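Glycosyl transferase (Staphylococcus aureus, PDB 5U02) is a glycosyl transferase of the TarS family that assembles from three chains, each with a helical linker region followed by beta-rich C-terminal domains. Local coordinates at residues 118-123 / 130-135; 306-311 / 344-349. All coordinates share one frame; numbering follows the deposited sequence.

In the fold
From the N terminus the chain passes through an N-terminal run of helices ending with 93-105, and then enters a small antiparallel sheet of strands 110-114, 117-121 and 129-132. Contact 1 closes a hairpin, with six residues between its segments, and ties the last two strands of that sheet together. The chain next builds a large antiparallel sheet between residues 138 and 274, and only afterwards reaches the sheet of contact 2. There, 306-311 pairs with 344-349 across a 32-residue excursion that contains strands 313-323 and 326-331 and the short helix 337-340. The two contacts follow in series, neither nesting nor crossing, with centres about 59 Å apart on opposite sides of the chain's centre.

Contact 1 of 2, residues 118-123 / 130-135; sequences LNIQFN and EGIDIA
A beta hairpin made by strands 117-121 and 129-132 holds this contact, its antiparallel pairing centred on Leu118 and Ile132. Two backbone bonds join that pair: Leu118 N reaches Ile132 O at 2.9 Å, nearly straight at 178°, and Ile132 N returns to Leu118 O, each donor lying on a carbonyl lone pair. Beside this pair the register slips by one residue, because Gly131 and Ile132 both face Leu118 in a G1 beta bulge. Gly131 has a positive phi of 80°, a conformation that favours glycine since it has no CB. Asn119, with CG beside its own backbone N (chi1 -60°), accepts at OD1 from Gly131 N at 2.8 Å, the donor lying in the plane of the side-chain carbonyl. Leu118 and Ile132 point to the same face of the sheet, an aliphatic one, joined by Ile134 from the loop beyond. The side chains of Leu118 and Ile134 cross at about a right angle, their CD1 atoms 3.6 Å apart, and Ile120 crosses Ile132 likewise, CD1 to CD1 3.7 Å. The other branch of Ile120, CG2, sits 3.4 Å above the centre of the Phe122 ring, while Tyr103 of helix 93-105 packs against both Phe122 and Ile132.

Contact 2 of 2, residues 306-311 / 344-349; sequences ASVVLK and VKLNTA
The flat groups that meet here are peptide units of two antiparallel strands in TarS C-terminal domain 2, of the E-set clan. Val309 N approaches Lys345 O within the carbonyl plane at 2.9 Å. Ser307 N stands above the carbonyl plane of Asn347, 30° out of it, while Asn347 N meets Ser307 O nearly along the C=O axis at 2.9 Å. Val309 O is gripped twice: Val344 N donates to it at 2.9 Å, and Lys345 N, on a lone pair, makes the longer and more bent bond at 3.2 Å. Val344 and Lys345 thus both face Val309, which makes a classic beta bulge. Between the hydrogen-bonded pairs, the CA of Val308 lies 3.5 Å from Lys345 O in a CA-H...O contact.

Side chains divide between the two faces of the sheet. On one, Val308 CG1 and Leu346 CD1 pack loosely at 4.3 Å, as apolar residues suited to a buried face. On the other, Val309 and Lys345 lie side by side, their CB atoms 3.7 Å apart, so that the aliphatic base of the lysine packs alongside the valine while its chain, bent at chi3, carries the charge away. Next to them the small Ser307 sets its OG 3.5 Å from Asn347 CB; that hydroxyl is buried without a polar partner. Met318 of the second subunit packs on this face, against Ser307, Val309 and Asn347. Within the chain, strand 304-310 lies between 313-323 and 345-347, strand 352-354 flanks the latter, and Ile329 and Leu331 of strand 326-331 pack against Leu346 and Val308.

Contact 1 of 2, residues 118-123 / 130-135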
loop_
_atom_site.group_PDB
_atom_site.type_symbol
_atom_site.label_atom_id
_atom_site.label_comp_id
_atom_site.label_asym_id
_atom_site.label_seq_id
_atom_site.Cartn_x
_atom_site.Cartn_y
_atom_site.Cartn_z
ATOM N N LEU A 118 3.640 25.004 -1.879
ATOM C CA LEU A 118 4.971 24.962 -1.288
ATOM C C LEU A 118 5.373 26.313 -0.711
ATOM O O LEU A 118 5.109 27.362 -1.305
ATOM C CB LEU A 118 6.000 24.524 -2.332
ATOM C CG LEU A 118 6.420 23.052 -2.338
ATOM C CD1 LEU A 118 5.226 22.142 -2.133
ATOM C CD2 LEU A 118 7.124 22.712 -3.642
ATOM N N ASN A 119 6.012 26.273 0.457
ATOM C CA ASN A 119 6.733 27.407 1.022
ATOM C C ASN A 119 8.199 27.008 1.120
ATOM O O ASN A 119 8.538 26.066 1.844
ATOM C CB ASN A 119 6.182 27.800 2.394
ATOM C CG ASN A 119 4.718 28.186 2.346
ATOM O OD1 ASN A 119 4.157 28.407 1.273
ATOM N ND2 ASN A 119 4.092 28.278 3.514
ATOM N N ILE A 120 9.063 27.718 0.395
ATOM C CA ILE A 120 10.430 27.269 0.152
ATOM C C ILE A 120 11.422 28.344 0.578
ATOM O O ILE A 120 11.270 29.514 0.213
ATOM C CB ILE A 120 10.650 26.917 -1.332
ATOM C CG1 ILE A 120 9.691 25.814 -1.777
ATOM C CG2 ILE A 120 12.092 26.500 -1.566
ATOM C CD1 ILE A 120 9.646 25.622 -3.278
ATOM N N GLN A 121 12.444 27.938 1.334
ATOM C CA GLN A 121 13.661 28.722 1.513
ATOM C C GLN A 121 14.785 27.969 0.814
ATOM O O GLN A 121 15.088 26.827 1.178
ATOM C CB GLN A 121 13.983 28.947 2.993
ATOM C CG GLN A 121 15.400 29.491 3.216
ATOM C CD GLN A 121 15.889 29.394 4.666
ATOM O OE1 GLN A 121 15.785 28.348 5.298
ATOM N NE2 GLN A 121 16.445 30.485 5.183
ATOM N N PHE A 122 15.388 28.599 -0.199
ATOM C CA PHE A 122 16.275 27.858 -1.090
ATOM C C PHE A 122 17.689 27.719 -0.537
ATOM O O PHE A 122 18.388 26.757 -0.877
ATOM C CB PHE A 122 16.307 28.524 -2.464
ATOM C CG PHE A 122 15.033 28.353 -3.246
ATOM C CD1 PHE A 122 14.808 27.214 -4.009
ATOM C CD2 PHE A 122 14.053 29.326 -3.206
ATOM C CE1 PHE A 122 13.628 27.062 -4.724
ATOM C CE2 PHE A 122 12.879 29.182 -3.916
ATOM C CZ PHE A 122 12.663 28.049 -4.676
ATOM N N ASN A 123 18.130 28.648 0.306
ATOM C CA ASN A 123 19.449 28.570 0.920
ATOM C C ASN A 123 19.382 29.154 2.322
ATOM O O ASN A 123 18.432 29.854 2.680
ATOM C CB ASN A 123 20.514 29.292 0.079
ATOM C CG ASN A 123 21.187 28.373 -0.931
ATOM O OD1 ASN A 123 22.068 27.585 -0.580
ATOM N ND2 ASN A 123 20.762 28.457 -2.186
ATOM N N GLU A 130 6.444 31.945 -0.440
ATOM C CA GLU A 130 5.309 31.169 0.035
ATOM C C GLU A 130 4.238 31.051 -1.043
ATOM O O GLU A 130 4.046 31.960 -1.858
ATOM C CB GLU A 130 4.722 31.804 1.308
ATOM C CG GLU A 130 5.794 32.359 2.246
ATOM C CD GLU A 130 5.405 32.300 3.713
ATOM O OE1 GLU A 130 5.578 33.316 4.414
ATOM O OE2 GLU A 130 4.934 31.239 4.170
ATOM N N GLY A 131 3.550 29.909 -1.047
ATOM C CA GLY A 131 2.410 29.692 -1.919
ATOM C C GLY A 131 2.746 29.324 -3.351
ATOM O O GLY A 131 2.141 29.854 -4.287
ATOM N N ILE A 132 3.686 28.406 -3.538
ATOM C CA ILE A 132 4.149 28.025 -4.868
ATOM C C ILE A 132 3.352 26.815 -5.343
ATOM O O ILE A 132 3.379 25.757 -4.707
ATOM C CB ILE A 132 5.655 27.727 -4.860
ATOM C CG1 ILE A 132 6.414 28.880 -4.197
ATOM C CG2 ILE A 132 6.160 27.478 -6.272
ATOM C CD1 ILE A 132 7.918 28.715 -4.195
ATOM N N ASP A 133 2.649 26.971 -6.465
ATOM C CA ASP A 133 1.836 25.893 -7.019
ATOM C C ASP A 133 2.707 24.694 -7.395
ATOM O O ASP A 133 3.912 24.814 -7.634
ATOM C CB ASP A 133 1.065 26.381 -8.249
ATOM C CG ASP A 133 -0.222 27.107 -7.889
ATOM O OD1 ASP A 133 -0.583 27.136 -6.696
ATOM O OD2 ASP A 133 -0.877 27.649 -8.806
ATOM N N ILE A 134 2.079 23.521 -7.449
ATOM C CA ILE A 134 2.756 22.283 -7.818
ATOM C C ILE A 134 2.280 21.884 -9.209
ATOM O O ILE A 134 1.105 21.547 -9.404
ATOM C CB ILE A 134 2.503 21.161 -6.806
ATOM C CG1 ILE A 134 2.791 21.648 -5.389
ATOM C CG2 ILE A 134 3.365 19.952 -7.141
ATOM C CD1 ILE A 134 2.984 20.517 -4.392
ATOM N N ALA A 135 3.196 21.915 -10.176
ATOM C CA ALA A 135 2.900 21.552 -11.552
ATOM C C ALA A 135 2.846 20.034 -11.708
ATOM O O ALA A 135 3.280 19.278 -10.838
ATOM C CB ALA A 135 3.934 22.160 -12.499
#

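Contact 2 of 2, residues 306-311 / 344-349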
loop_
_atom_site.group_PDB
_atom_site.type_symbol
_atom_site.label_atom_id
_atom_site.label_comp_id
_atom_site.label_asym_id
_atom_site.label_seq_id
_atom_site.Cartn_x
_atom_site.Cartn_y
_atom_site.Cartn_z
ATOM N N ALA A 306 6.192 -26.009 -16.439
ATOM C CA ALA A 306 4.928 -26.122 -17.143
ATOM C C ALA A 306 4.542 -27.591 -17.162
ATOM O O ALA A 306 5.344 -28.465 -16.831
ATOM C CB ALA A 306 5.022 -25.544 -18.560
ATOM N N SER A 307 3.298 -27.859 -17.542
ATOM C CA SER A 307 2.828 -29.233 -17.623
ATOM C C SER A 307 1.703 -29.318 -18.643
ATOM O O SER A 307 1.010 -28.331 -18.911
ATOM C CB SER A 307 2.353 -29.747 -16.257
ATOM O OG SER A 307 1.224 -29.023 -15.797
ATOM N N VAL A 308 1.547 -30.508 -19.218
ATOM C CA VAL A 308 0.415 -30.842 -20.071
ATOM C C VAL A 308 -0.338 -31.991 -19.419
ATOM O O VAL A 308 0.271 -32.944 -18.923
ATOM C CB VAL A 308 0.850 -31.209 -21.506
ATOM C CG1 VAL A 308 1.304 -29.962 -22.251
ATOM C CG2 VAL A 308 1.957 -32.255 -21.489
ATOM N N VAL A 309 -1.662 -31.888 -19.411
ATOM C CA VAL A 309 -2.524 -32.832 -18.716
ATOM C C VAL A 309 -3.345 -33.575 -19.756
ATOM O O VAL A 309 -3.986 -32.954 -20.614
ATOM C CB VAL A 309 -3.438 -32.126 -17.700
ATOM C CG1 VAL A 309 -4.396 -33.126 -17.069
ATOM C CG2 VAL A 309 -2.615 -31.428 -16.639
ATOM N N LEU A 310 -3.301 -34.901 -19.696
ATOM C CA LEU A 310 -4.209 -35.751 -20.445
ATOM C C LEU A 310 -5.276 -36.287 -19.498
ATOM O O LEU A 310 -5.235 -36.064 -18.287
ATOM C CB LEU A 310 -3.451 -36.893 -21.131
ATOM C CG LEU A 310 -2.397 -36.459 -22.158
ATOM C CD1 LEU A 310 -1.011 -36.410 -21.538
ATOM C CD2 LEU A 310 -2.412 -37.360 -23.384
ATOM N N LYS A 311 -6.247 -37.002 -20.067
ATOM C CA LYS A 311 -7.395 -37.431 -19.276
ATOM C C LYS A 311 -7.020 -38.470 -18.225
ATOM O O LYS A 311 -7.732 -38.609 -17.224
ATOM C CB LYS A 311 -8.491 -37.961 -20.202
ATOM C CG LYS A 311 -9.796 -38.309 -19.512
ATOM C CD LYS A 311 -10.078 -39.795 -19.596
ATOM C CE LYS A 311 -11.444 -40.126 -19.026
ATOM N NZ LYS A 311 -11.381 -40.350 -17.557
ATOM N N VAL A 344 -5.772 -32.309 -22.800
ATOM C CA VAL A 344 -6.970 -31.637 -22.322
ATOM C C VAL A 344 -6.639 -30.279 -21.708
ATOM O O VAL A 344 -7.452 -29.352 -21.780
ATOM C CB VAL A 344 -7.700 -32.552 -21.320
ATOM C CG1 VAL A 344 -8.631 -31.764 -20.413
ATOM C CG2 VAL A 344 -8.475 -33.634 -22.061
ATOM N N LYS A 345 -5.437 -30.125 -21.154
ATOM C CA LYS A 345 -5.114 -28.972 -20.330
ATOM C C LYS A 345 -3.642 -28.621 -20.495
ATOM O O LYS A 345 -2.789 -29.510 -20.566
ATOM C CB LYS A 345 -5.430 -29.262 -18.859
ATOM C CG LYS A 345 -5.616 -28.035 -17.992
ATOM C CD LYS A 345 -6.184 -28.432 -16.631
ATOM C CE LYS A 345 -7.487 -29.209 -16.785
ATOM N NZ LYS A 345 -8.050 -29.640 -15.472
ATOM N N LEU A 346 -3.356 -27.321 -20.544
ATOM C CA LEU A 346 -1.991 -26.817 -20.629
ATOM C C LEU A 346 -1.774 -25.824 -19.501
ATOM O O LEU A 346 -2.577 -24.904 -19.320
ATOM C CB LEU A 346 -1.722 -26.152 -21.984
ATOM C CG LEU A 346 -0.268 -25.763 -22.259
ATOM C CD1 LEU A 346 0.121 -26.112 -23.691
ATOM C CD2 LEU A 346 -0.034 -24.283 -21.989
ATOM N N ASN A 347 -0.697 -26.009 -18.746
ATOM C CA ASN A 347 -0.404 -25.175 -17.588
ATOM C C ASN A 347 0.964 -24.528 -17.727
ATOM O O ASN A 347 1.931 -25.180 -18.126
ATOM C CB ASN A 347 -0.451 -25.985 -16.286
ATOM C CG ASN A 347 -1.868 -26.263 -15.821
ATOM O OD1 ASN A 347 -2.714 -26.702 -16.598
ATOM N ND2 ASN A 347 -2.134 -26.003 -14.546
ATOM N N THR A 348 1.035 -23.239 -17.401
ATOM C CA THR A 348 2.297 -22.565 -17.154
ATOM C C THR A 348 2.543 -22.550 -15.647
ATOM O O THR A 348 1.833 -23.204 -14.877
ATOM C CB THR A 348 2.289 -21.157 -17.750
ATOM O OG1 THR A 348 1.287 -20.364 -17.102
ATOM C CG2 THR A 348 2.002 -21.216 -19.241
ATOM N N ALA A 349 3.541 -21.776 -15.210
ATOM C CA ALA A 349 3.934 -21.808 -13.803
ATOM C C ALA A 349 2.819 -21.331 -12.875
ATOM O O ALA A 349 2.698 -21.829 -11.750
ATOM C CB ALA A 349 5.195 -20.968 -13.591
#